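Local coordinates for cytochrome P450 CYP260B1 (Sorangium cellulosum, PDB 5HIW), which is a bacterial cytochrome P450, a largely helical haem protein that encloses protoporphyrin IX and binds its iron through a cysteine thiolate, at residues R85-V90 with Y337-P342; S92-S97 with L200-R205; L329-G334 with L343-A348. All coordinates share one frame; numbering follows the deposited sequence.

Contact 1: residues R85-V90 with Y337-P342. With HEM (protoporphyrin IX containing Fe), chain B.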
loop_
_atom_site.group_PDB
_atom_site.type_symbol
_atom_site.label_atom_id
_atom_site.label_comp_id
_atom_site.label_asym_id
_atom_site.label_seq_id
_atom_site.Cartn_x
_atom_site.Cartn_y
_atom_site.Cartn_z
ATOM N N ARG A 85 1.574 9.251 -17.571
ATOM C CA ARG A 85 0.454 10.069 -18.023
ATOM C C ARG A 85 -0.811 9.250 -18.264
ATOM O O ARG A 85 -1.934 9.664 -17.932
ATOM C CB ARG A 85 0.827 10.852 -19.317
ATOM C CG ARG A 85 1.430 12.235 -19.071
ATOM C CD ARG A 85 1.212 13.159 -20.295
ATOM N NE ARG A 85 1.204 12.377 -21.554
ATOM C CZ ARG A 85 2.264 12.157 -22.354
ATOM N NH1 ARG A 85 3.467 12.691 -22.108
ATOM N NH2 ARG A 85 2.104 11.413 -23.447
ATOM N N LEU A 86 -0.613 8.078 -18.825
ATOM C CA LEU A 86 -1.717 7.096 -19.032
ATOM C C LEU A 86 -2.290 6.698 -17.696
ATOM O O LEU A 86 -3.459 6.792 -17.504
ATOM C CB LEU A 86 -1.201 5.833 -19.659
ATOM C CG LEU A 86 -2.115 4.624 -19.770
ATOM C CD1 LEU A 86 -3.310 5.095 -20.555
ATOM C CD2 LEU A 86 -1.287 3.575 -20.523
ATOM N N PHE A 87 -1.434 6.198 -16.786
ATOM C CA PHE A 87 -1.946 5.875 -15.404
ATOM C C PHE A 87 -2.636 7.023 -14.728
ATOM O O PHE A 87 -3.660 6.844 -14.114
ATOM C CB PHE A 87 -0.808 5.295 -14.546
ATOM C CG PHE A 87 -0.405 3.883 -14.906
ATOM C CD1 PHE A 87 0.401 3.612 -16.005
ATOM C CD2 PHE A 87 -0.867 2.813 -14.167
ATOM C CE1 PHE A 87 0.808 2.358 -16.332
ATOM C CE2 PHE A 87 -0.488 1.519 -14.489
ATOM C CZ PHE A 87 0.362 1.275 -15.562
ATOM N N ASN A 88 -2.080 8.243 -14.809
ATOM C CA ASN A 88 -2.724 9.380 -14.157
ATOM C C ASN A 88 -4.132 9.612 -14.703
ATOM O O ASN A 88 -5.076 9.977 -13.943
ATOM C CB ASN A 88 -1.915 10.674 -14.279
ATOM C CG ASN A 88 -0.647 10.657 -13.454
ATOM O OD1 ASN A 88 -0.551 9.922 -12.503
ATOM N ND2 ASN A 88 0.322 11.510 -13.806
ATOM N N ALA A 89 -4.305 9.370 -15.989
ATOM C CA ALA A 89 -5.599 9.590 -16.620
ATOM C C ALA A 89 -6.635 8.595 -16.179
ATOM O O ALA A 89 -7.796 8.894 -16.142
ATOM C CB ALA A 89 -5.494 9.560 -18.161
ATOM N N VAL A 90 -6.240 7.385 -15.842
ATOM C CA VAL A 90 -7.242 6.420 -15.449
ATOM C C VAL A 90 -7.510 6.456 -13.955
ATOM O O VAL A 90 -8.346 5.714 -13.511
ATOM C CB VAL A 90 -6.900 5.004 -15.891
ATOM C CG1 VAL A 90 -6.661 4.973 -17.403
ATOM C CG2 VAL A 90 -5.675 4.515 -15.223
ATOM N N TYR A 337 6.118 8.433 -6.992
ATOM C CA TYR A 337 5.090 8.618 -5.983
ATOM C C TYR A 337 3.852 7.839 -6.379
ATOM O O TYR A 337 3.451 7.822 -7.537
ATOM C CB TYR A 337 4.695 10.130 -5.798
ATOM C CG TYR A 337 3.623 10.406 -4.775
ATOM C CD1 TYR A 337 2.242 10.389 -5.129
ATOM C CD2 TYR A 337 3.937 10.731 -3.481
ATOM C CE1 TYR A 337 1.257 10.728 -4.215
ATOM C CE2 TYR A 337 2.922 11.033 -2.570
ATOM C CZ TYR A 337 1.624 11.035 -2.940
ATOM O OH TYR A 337 0.630 11.297 -1.991
ATOM N N CYS A 338 3.284 7.104 -5.440
ATOM C CA CYS A 338 2.168 6.182 -5.757
ATOM C C CYS A 338 1.049 6.754 -6.609
ATOM O O CYS A 338 0.363 7.673 -6.213
ATOM C CB CYS A 338 1.526 5.635 -4.473
ATOM S SG CYS A 338 0.229 4.421 -4.721
ATOM N N VAL A 339 0.899 6.225 -7.833
ATOM C CA VAL A 339 -0.173 6.673 -8.711
ATOM C C VAL A 339 -1.548 6.238 -8.274
ATOM O O VAL A 339 -2.604 6.835 -8.624
ATOM C CB VAL A 339 0.133 6.162 -10.159
ATOM C CG1 VAL A 339 -0.151 4.661 -10.236
ATOM C CG2 VAL A 339 -0.635 6.972 -11.184
ATOM N N GLY A 340 -1.576 5.186 -7.449
ATOM C CA GLY A 340 -2.796 4.712 -6.844
ATOM C C GLY A 340 -3.370 5.371 -5.572
ATOM O O GLY A 340 -4.417 4.964 -5.063
ATOM N N ALA A 341 -2.611 6.277 -4.985
ATOM C CA ALA A 341 -2.998 6.992 -3.787
ATOM C C ALA A 341 -4.446 7.533 -3.799
ATOM O O ALA A 341 -5.139 7.402 -2.793
ATOM C CB ALA A 341 -1.979 8.074 -3.483
ATOM N N PRO A 342 -4.952 8.005 -4.952
ATOM C CA PRO A 342 -6.378 8.484 -4.917
ATOM C C PRO A 342 -7.382 7.346 -4.663
ATOM O O PRO A 342 -8.406 7.520 -3.990
ATOM C CB PRO A 342 -6.593 9.088 -6.330
ATOM C CG PRO A 342 -5.237 9.438 -6.774
ATOM C CD PRO A 342 -4.212 8.559 -6.097
HETATM C CHA HEM B . 4.007 3.190 -6.206
HETATM C CHB HEM B . 2.534 2.625 -1.607
HETATM C CHC HEM B . -1.931 1.761 -3.141
HETATM C CHD HEM B . -0.208 1.377 -7.595
HETATM C C1A HEM B . 3.997 3.187 -4.840
HETATM C C2A HEM B . 5.099 3.491 -3.996
HETATM C C3A HEM B . 4.676 3.371 -2.698
HETATM C C4A HEM B . 3.333 2.871 -2.743
HETATM C CMA HEM B . 5.540 3.588 -1.439
HETATM C CAA HEM B . 6.457 4.017 -4.447
HETATM C CBA HEM B . 7.332 2.850 -4.934
HETATM C CGA HEM B . 8.751 3.249 -5.143
HETATM O O1A HEM B . 9.063 4.483 -5.207
HETATM O O2A HEM B . 9.651 2.377 -5.062
HETATM C C1B HEM B . 1.233 2.297 -1.617
HETATM C C2B HEM B . 0.452 2.214 -0.413
HETATM C C3B HEM B . -0.832 1.981 -0.867
HETATM C C4B HEM B . -0.808 1.892 -2.329
HETATM C CMB HEM B . 0.872 2.290 1.065
HETATM C CAB HEM B . -1.923 1.778 0.055
HETATM C CBB HEM B . -3.094 1.270 -0.140
HETATM C C1C HEM B . -1.860 1.582 -4.522
HETATM C C2C HEM B . -3.023 1.326 -5.317
HETATM C C3C HEM B . -2.517 1.210 -6.582
HETATM C C4C HEM B . -1.097 1.342 -6.543
HETATM C CMC HEM B . -4.396 1.240 -4.694
HETATM C CAC HEM B . -3.260 0.966 -7.834
HETATM C CBC HEM B . -4.511 1.378 -7.969
HETATM C C1D HEM B . 1.093 1.861 -7.527
HETATM C C2D HEM B . 1.897 1.968 -8.774
HETATM C C3D HEM B . 3.070 2.461 -8.399
HETATM C C4D HEM B . 2.963 2.683 -6.948
HETATM C CMD HEM B . 1.515 1.517 -10.170
HETATM C CAD HEM B . 4.264 2.851 -9.287
HETATM C CBD HEM B . 4.130 4.321 -9.633
HETATM C CGD HEM B . 5.252 4.824 -10.552
HETATM O O1D HEM B . 6.370 4.230 -10.645
HETATM O O2D HEM B . 5.092 5.882 -11.248
HETATM N NA HEM B . 2.904 2.826 -4.024
HETATM N NB HEM B . 0.422 2.231 -2.699
HETATM N NC HEM B . -0.748 1.653 -5.238
HETATM N ND HEM B . 1.789 2.286 -6.444
HETATM FE FE HEM B . 1.113 2.293 -4.624
HETATM O O HOH W 1 1.758 0.097 -4.456
#
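Val-339 is the residue through which 337-342 meets the helical turn 85-90, where it packs on Phe-87 and Asn-88. The path to it starts at Tyr-337, whose carbonyl O accepts a hydrogen bond from Arg-84, a residue that also reaches the haem. Next comes Cys-338, the axial ligand: with SG anti to the backbone N (chi1 -176°), the sulfur drops onto the iron, the bond from SG to FE measuring 2.3 Å. Water 1 sits across the porphyrin, its O also 2.3 Å from FE. Val-339 follows, CG2 facing the helix and CG1 the cofactor. CG2 comes to 3.8 Å from CB of Phe-87 and lies close to Asn-88, 3.2 Å from OD1, an oxygen already hydrogen-bonded to Arg-84 NE. CG1, placed between the backbone N and carbonyl carbon (chi1 75°), turns the other way and rests on the porphyrin, 3.6 Å from the haem methyl CMD, while also meeting the Phe-87 ring obliquely. This is the Cys-x-Gly end of the P450 haem-binding signature FxxGxxxCxG, carried here by a type I turn from Cys-338 to Ala-341. Gly-340 has no side chain to hold the backbone off the porphyrin, and its CA approaches haem C3C to 3.5 Å. Ala-341 and Pro-342 then lead into helix 341-358, with Ala-341 touching Phe-331. On the opposing helix, Phe-87 sends its ring on past Val-339 to Val-221, Thr-224 and Leu-225 of helix 218-229.

Contact 2: residues S92-S97 with L200-R205; sequences SPRVIS and LGEIAR
Glu-202 OE2 is gripped by two arginines, Arg-94 from across the contact and Arg-98 one turn further along helix 93-113. The bond from Arg-94 NH1 to Glu-202 OE2 is 3.2 Å long and almost straight (173°), and a second runs beside it, 3.1 Å from Arg-94 NH2 to Glu-202 OE1. The guanidinium thus meets the carboxylate end-on in a bidentate salt bridge, each nitrogen taking one oxygen on its syn side. Both oxygens lie close to the guanidinium plane, but the carboxylate is twisted against it by 28°. The two chains reach their meeting point from opposite directions, Arg-94 bending at chi3 (64°) and Glu-202 at chi2. Val-95 backs the pair: its CG2 lies over the rim of one guanidinium face and 4.1 Å from Glu-202 OE1. Two nearby positive groups would be expected to favour the ionised form of Glu-202, a buried residue. Ser-92 is the N-cap of helix 93-113, so Arg-94 and Val-95 belong to its first turn. The bidentate salt bridge fastens the start of that helix, probably helix D of the P450 fold, to helix 199-209, with the side chain of Val-95 about 10 Å from the haem.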
loop_
_atom_site.group_PDB
_atom_site.type_symbol
_atom_site.label_atom_id
_atom_site.label_comp_id
_atom_site.label_asym_id
_atom_site.label_seq_id
_atom_site.Cartn_x
_atom_site.Cartn_y
_atom_site.Cartn_z
ATOM N N SER A 92 -7.873 9.616 -12.250
ATOM C CA SER A 92 -8.105 11.056 -12.072
ATOM C C SER A 92 -9.286 11.207 -11.153
ATOM O O SER A 92 -10.058 10.267 -10.978
ATOM C CB SER A 92 -8.388 11.649 -13.465
ATOM O OG SER A 92 -9.662 11.260 -13.851
ATOM N N PRO A 93 -9.599 12.445 -10.634
ATOM C CA PRO A 93 -10.707 12.618 -9.700
ATOM C C PRO A 93 -12.065 12.262 -10.280
ATOM O O PRO A 93 -12.891 11.654 -9.629
ATOM C CB PRO A 93 -10.608 14.107 -9.301
ATOM C CG PRO A 93 -9.139 14.339 -9.349
ATOM C CD PRO A 93 -8.660 13.588 -10.572
ATOM N N ARG A 94 -12.317 12.602 -11.517
ATOM C CA ARG A 94 -13.561 12.121 -12.147
ATOM C C ARG A 94 -13.702 10.585 -12.080
ATOM O O ARG A 94 -14.797 10.084 -11.832
ATOM C CB ARG A 94 -13.501 12.519 -13.623
ATOM C CG ARG A 94 -14.711 11.987 -14.394
ATOM C CD ARG A 94 -14.486 12.197 -15.912
ATOM N NE ARG A 94 -13.366 11.455 -16.537
ATOM C CZ ARG A 94 -13.337 10.141 -16.801
ATOM N NH1 ARG A 94 -14.322 9.347 -16.456
ATOM N NH2 ARG A 94 -12.290 9.613 -17.423
ATOM N N VAL A 95 -12.613 9.849 -12.349
ATOM C CA VAL A 95 -12.679 8.364 -12.389
ATOM C C VAL A 95 -12.910 7.827 -10.975
ATOM O O VAL A 95 -13.749 6.907 -10.742
ATOM C CB VAL A 95 -11.382 7.773 -12.992
ATOM C CG1 VAL A 95 -11.431 6.253 -12.869
ATOM C CG2 VAL A 95 -11.185 8.167 -14.468
ATOM N N ILE A 96 -12.191 8.426 -10.022
ATOM C CA ILE A 96 -12.281 8.031 -8.648
ATOM C C ILE A 96 -13.706 8.185 -8.209
ATOM O O ILE A 96 -14.246 7.305 -7.601
ATOM C CB ILE A 96 -11.261 8.743 -7.732
ATOM C CG1 ILE A 96 -9.823 8.541 -8.153
ATOM C CG2 ILE A 96 -11.592 8.452 -6.295
ATOM C CD1 ILE A 96 -9.354 7.116 -7.989
ATOM N N SER A 97 -14.372 9.317 -8.462
ATOM C CA SER A 97 -15.725 9.482 -7.993
ATOM C C SER A 97 -16.674 8.516 -8.722
ATOM O O SER A 97 -17.585 7.962 -8.112
ATOM C CB SER A 97 -16.198 10.937 -8.322
ATOM O OG SER A 97 -17.554 11.065 -8.087
ATOM N N LEU A 200 -11.503 -1.247 -16.316
ATOM C CA LEU A 200 -10.659 -1.898 -17.332
ATOM C C LEU A 200 -11.149 -1.278 -18.614
ATOM O O LEU A 200 -10.370 -0.990 -19.523
ATOM C CB LEU A 200 -10.780 -3.446 -17.342
ATOM C CG LEU A 200 -9.976 -4.050 -18.497
ATOM C CD1 LEU A 200 -9.545 -5.477 -18.135
ATOM C CD2 LEU A 200 -10.828 -4.076 -19.777
ATOM N N GLY A 201 -12.424 -1.039 -18.707
ATOM C CA GLY A 201 -12.931 -0.242 -19.883
ATOM C C GLY A 201 -12.365 1.162 -20.138
ATOM O O GLY A 201 -12.037 1.499 -21.287
ATOM N N GLU A 202 -12.227 1.986 -19.098
ATOM C CA GLU A 202 -11.575 3.300 -19.209
ATOM C C GLU A 202 -10.110 3.095 -19.624
ATOM O O GLU A 202 -9.530 3.924 -20.329
ATOM C CB GLU A 202 -11.498 4.061 -17.853
ATOM C CG GLU A 202 -12.823 4.475 -17.192
ATOM C CD GLU A 202 -13.247 5.885 -17.537
ATOM O OE1 GLU A 202 -12.384 6.626 -18.079
ATOM O OE2 GLU A 202 -14.408 6.229 -17.218
ATOM N N ILE A 203 -9.473 2.028 -19.173
ATOM C CA ILE A 203 -8.040 1.854 -19.493
ATOM C C ILE A 203 -7.909 1.543 -20.996
ATOM O O ILE A 203 -7.036 2.085 -21.700
ATOM C CB ILE A 203 -7.412 0.713 -18.669
ATOM C CG1 ILE A 203 -7.105 1.169 -17.259
ATOM C CG2 ILE A 203 -6.118 0.265 -19.251
ATOM C CD1 ILE A 203 -7.140 0.028 -16.253
ATOM N N ALA A 204 -8.795 0.688 -21.487
ATOM C CA ALA A 204 -8.690 0.284 -22.897
ATOM C C ALA A 204 -8.825 1.518 -23.762
ATOM O O ALA A 204 -8.063 1.729 -24.694
ATOM C CB ALA A 204 -9.697 -0.789 -23.223
ATOM N N ARG A 205 -9.740 2.389 -23.394
ATOM C CA ARG A 205 -9.905 3.678 -24.066
ATOM C C ARG A 205 -8.788 4.709 -23.890
ATOM O O ARG A 205 -8.426 5.411 -24.858
ATOM C CB ARG A 205 -11.345 4.220 -23.808
ATOM C CG ARG A 205 -12.368 3.309 -24.538
ATOM C CD ARG A 205 -13.874 3.535 -24.327
ATOM N NE ARG A 205 -14.299 3.537 -22.916
ATOM C CZ ARG A 205 -14.269 4.601 -22.084
ATOM N NH1 ARG A 205 -13.825 5.814 -22.476
ATOM N NH2 ARG A 205 -14.691 4.451 -20.819
#

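Contact 3: residues L329-G334 with L343-A348. With HEM (protoporphyrin IX containing Fe), chain B.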
loop_
_atom_site.group_PDB
_atom_site.type_symbol
_atom_site.label_atom_id
_atom_site.label_comp_id
_atom_site.label_asym_id
_atom_site.label_seq_id
_atom_site.Cartn_x
_atom_site.Cartn_y
_atom_site.Cartn_z
ATOM N N LEU A 329 5.580 9.675 3.992
ATOM C CA LEU A 329 6.334 8.946 3.015
ATOM C C LEU A 329 5.623 7.654 2.607
ATOM O O LEU A 329 6.238 6.829 1.910
ATOM C CB LEU A 329 7.685 8.579 3.612
ATOM C CG LEU A 329 8.640 9.808 3.780
ATOM C CD1 LEU A 329 9.892 9.368 4.460
ATOM C CD2 LEU A 329 8.968 10.515 2.519
ATOM N N ASN A 330 4.432 7.432 3.144
ATOM C CA ASN A 330 3.694 6.135 2.915
ATOM C C ASN A 330 3.461 5.855 1.460
ATOM O O ASN A 330 3.355 4.715 1.132
ATOM C CB ASN A 330 2.402 6.033 3.712
ATOM C CG ASN A 330 1.415 7.166 3.422
ATOM O OD1 ASN A 330 1.758 8.322 3.507
ATOM N ND2 ASN A 330 0.183 6.826 3.059
ATOM N N PHE A 331 3.295 6.893 0.615
ATOM C CA PHE A 331 3.104 6.724 -0.806
ATOM C C PHE A 331 4.390 7.071 -1.557
ATOM O O PHE A 331 4.388 7.275 -2.760
ATOM C CB PHE A 331 1.927 7.630 -1.251
ATOM C CG PHE A 331 0.565 7.196 -0.791
ATOM C CD1 PHE A 331 0.093 5.917 -1.034
ATOM C CD2 PHE A 331 -0.285 8.090 -0.146
ATOM C CE1 PHE A 331 -1.189 5.531 -0.605
ATOM C CE2 PHE A 331 -1.527 7.709 0.310
ATOM C CZ PHE A 331 -2.017 6.457 0.043
ATOM N N GLY A 332 5.518 7.162 -0.853
ATOM C CA GLY A 332 6.758 7.464 -1.519
ATOM C C GLY A 332 6.902 8.959 -1.762
ATOM O O GLY A 332 6.387 9.790 -0.984
ATOM N N GLY A 333 7.691 9.276 -2.783
ATOM C CA GLY A 333 8.048 10.667 -3.118
ATOM C C GLY A 333 8.822 10.733 -4.407
ATOM O O GLY A 333 9.429 9.809 -4.793
ATOM N N GLY A 334 8.656 11.796 -5.171
ATOM C CA GLY A 334 9.402 11.937 -6.398
ATOM C C GLY A 334 8.718 11.311 -7.561
ATOM O O GLY A 334 7.522 11.169 -7.578
ATOM N N LEU A 343 -7.050 6.167 -5.200
ATOM C CA LEU A 343 -7.957 4.993 -5.010
ATOM C C LEU A 343 -7.847 4.516 -3.586
ATOM O O LEU A 343 -8.845 4.169 -2.958
ATOM C CB LEU A 343 -7.626 3.873 -6.012
ATOM C CG LEU A 343 -8.410 2.559 -5.795
ATOM C CD1 LEU A 343 -9.923 2.775 -5.821
ATOM C CD2 LEU A 343 -7.958 1.630 -6.897
ATOM N N ALA A 344 -6.612 4.420 -3.068
ATOM C CA ALA A 344 -6.421 3.992 -1.678
ATOM C C ALA A 344 -7.168 4.900 -0.710
ATOM O O ALA A 344 -7.890 4.443 0.184
ATOM C CB ALA A 344 -4.966 3.958 -1.401
ATOM N N ARG A 345 -6.985 6.216 -0.869
ATOM C CA ARG A 345 -7.684 7.157 0.001
ATOM C C ARG A 345 -9.186 7.063 -0.084
ATOM O O ARG A 345 -9.872 7.157 0.879
ATOM C CB ARG A 345 -7.217 8.575 -0.356
ATOM C CG ARG A 345 -5.873 8.949 0.341
ATOM C CD ARG A 345 -5.264 10.223 -0.261
ATOM N NE ARG A 345 -4.111 10.763 0.519
ATOM C CZ ARG A 345 -2.995 11.267 -0.014
ATOM N NH1 ARG A 345 -2.734 11.197 -1.355
ATOM N NH2 ARG A 345 -2.055 11.769 0.792
ATOM N N MET A 346 -9.726 6.908 -1.281
ATOM C CA MET A 346 -11.106 6.818 -1.437
ATOM C C MET A 346 -11.707 5.519 -0.842
ATOM O O MET A 346 -12.758 5.501 -0.212
ATOM C CB MET A 346 -11.495 6.994 -2.891
ATOM C CG MET A 346 -12.963 6.821 -3.173
ATOM S SD MET A 346 -13.518 5.126 -3.607
ATOM C CE MET A 346 -12.884 5.007 -5.223
ATOM N N GLU A 347 -11.021 4.420 -1.114
ATOM C CA GLU A 347 -11.505 3.133 -0.595
ATOM C C GLU A 347 -11.473 3.127 0.931
ATOM O O GLU A 347 -12.410 2.680 1.581
ATOM C CB GLU A 347 -10.633 2.040 -1.185
ATOM C CG GLU A 347 -11.192 0.629 -0.950
ATOM C CD GLU A 347 -10.468 -0.446 -1.730
ATOM O OE1 GLU A 347 -9.792 -0.212 -2.771
ATOM O OE2 GLU A 347 -10.695 -1.584 -1.261
ATOM N N ALA A 348 -10.432 3.641 1.517
ATOM C CA ALA A 348 -10.379 3.803 2.960
ATOM C C ALA A 348 -11.518 4.655 3.470
ATOM O O ALA A 348 -12.196 4.313 4.441
ATOM C CB ALA A 348 -9.038 4.324 3.380
HETATM C CHA HEM B . 4.007 3.190 -6.206
HETATM C CHB HEM B . 2.534 2.625 -1.607
HETATM C CHC HEM B . -1.931 1.761 -3.141
HETATM C CHD HEM B . -0.208 1.377 -7.595
HETATM C C1A HEM B . 3.997 3.187 -4.840
HETATM C C2A HEM B . 5.099 3.491 -3.996
HETATM C C3A HEM B . 4.676 3.371 -2.698
HETATM C C4A HEM B . 3.333 2.871 -2.743
HETATM C CMA HEM B . 5.540 3.588 -1.439
HETATM C CAA HEM B . 6.457 4.017 -4.447
HETATM C CBA HEM B . 7.332 2.850 -4.934
HETATM C CGA HEM B . 8.751 3.249 -5.143
HETATM O O1A HEM B . 9.063 4.483 -5.207
HETATM O O2A HEM B . 9.651 2.377 -5.062
HETATM C C1B HEM B . 1.233 2.297 -1.617
HETATM C C2B HEM B . 0.452 2.214 -0.413
HETATM C C3B HEM B . -0.832 1.981 -0.867
HETATM C C4B HEM B . -0.808 1.892 -2.329
HETATM C CMB HEM B . 0.872 2.290 1.065
HETATM C CAB HEM B . -1.923 1.778 0.055
HETATM C CBB HEM B . -3.094 1.270 -0.140
HETATM C C1C HEM B . -1.860 1.582 -4.522
HETATM C C2C HEM B . -3.023 1.326 -5.317
HETATM C C3C HEM B . -2.517 1.210 -6.582
HETATM C C4C HEM B . -1.097 1.342 -6.543
HETATM C CMC HEM B . -4.396 1.240 -4.694
HETATM C CAC HEM B . -3.260 0.966 -7.834
HETATM C CBC HEM B . -4.511 1.378 -7.969
HETATM C C1D HEM B . 1.093 1.861 -7.527
HETATM C C2D HEM B . 1.897 1.968 -8.774
HETATM C C3D HEM B . 3.070 2.461 -8.399
HETATM C C4D HEM B . 2.963 2.683 -6.948
HETATM C CMD HEM B . 1.515 1.517 -10.170
HETATM C CAD HEM B . 4.264 2.851 -9.287
HETATM C CBD HEM B . 4.130 4.321 -9.633
HETATM C CGD HEM B . 5.252 4.824 -10.552
HETATM O O1D HEM B . 6.370 4.230 -10.645
HETATM O O2D HEM B . 5.092 5.882 -11.248
HETATM N NA HEM B . 2.904 2.826 -4.024
HETATM N NB HEM B . 0.422 2.231 -2.699
HETATM N NC HEM B . -0.748 1.653 -5.238
HETATM N ND HEM B . 1.789 2.286 -6.444
HETATM FE FE HEM B . 1.113 2.293 -4.624
HETATM O O HOH W 1 1.758 0.097 -4.456
#
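A type I turn from Leu-329 to Gly-332, closed by the bond from Gly-332 N to Leu-329 O (2.9 Å), presents Phe-331 to the helical segment 343-348, where Ala-344 and Arg-345 receive it. The backbones stay well apart, the nearest CA atoms being those of Phe-331 and Ala-344 at 9.9 Å, and the phenylalanine side chain spans the interval. Gly-332 leaves the turn with a positive phi, and its N comes within 3.6 Å of haem methyl CMA. With CG beside the backbone N (chi1 -71°), the Phe-331 ring is carried over the porphyrin and meets it edge first, CE1 lying 3.6 Å from haem C3B. At the far end of the ring, Phe-331 CZ touches Ala-344 CB at 4.1 Å, and that methyl in turn lies 3.5 Å from the haem vinyl carbon CBB, so ring, alanine and vinyl group close on one another. Arg-345 reaches in with an extended chain. Phe-331 CE2 lies over the centre of one face of its guanidinium, 3.9 Å from Arg-345 CZ, with the ring and guanidinium planes inclined by 58°. A salt bridge to Glu-266 and a weak hydrogen bond to Tyr-337 OH help to fix that group. The Asn-330 amide nitrogen ND2 lies over the rim of one face of the ring. Phe-331 opens the FxxGxxxCxG signature, and its O probably accepts a backbone hydrogen bond from N of the iron ligand Cys-338. Beyond the loop, Ala-344 and Ala-348 lean on helix 232-245, Leu-343 and Glu-347 on helix 130-140, and Met-346 on helix 93-113.

How the contacts relate
From the N terminus, helix 77-90 supplies the first half of contact 1, and helix 93-113, next in the chain, begins contact 2. Contact 2 closes first, when helix 199-209 comes back to the start of helix 93-113, and it is nested within the much longer loop that contact 1 closes at 337-342. Contact 3 opens at 329-334, before contact 1 is complete, and closes after it at 343-348, so these two cross. They share the haem, water 1 and helix 341-358. Contact 2 comes wholly before contact 3, yet Ile-96 packs against Pro-342 and Met-346, joining the outer helices to the haem-binding loop and its following helix.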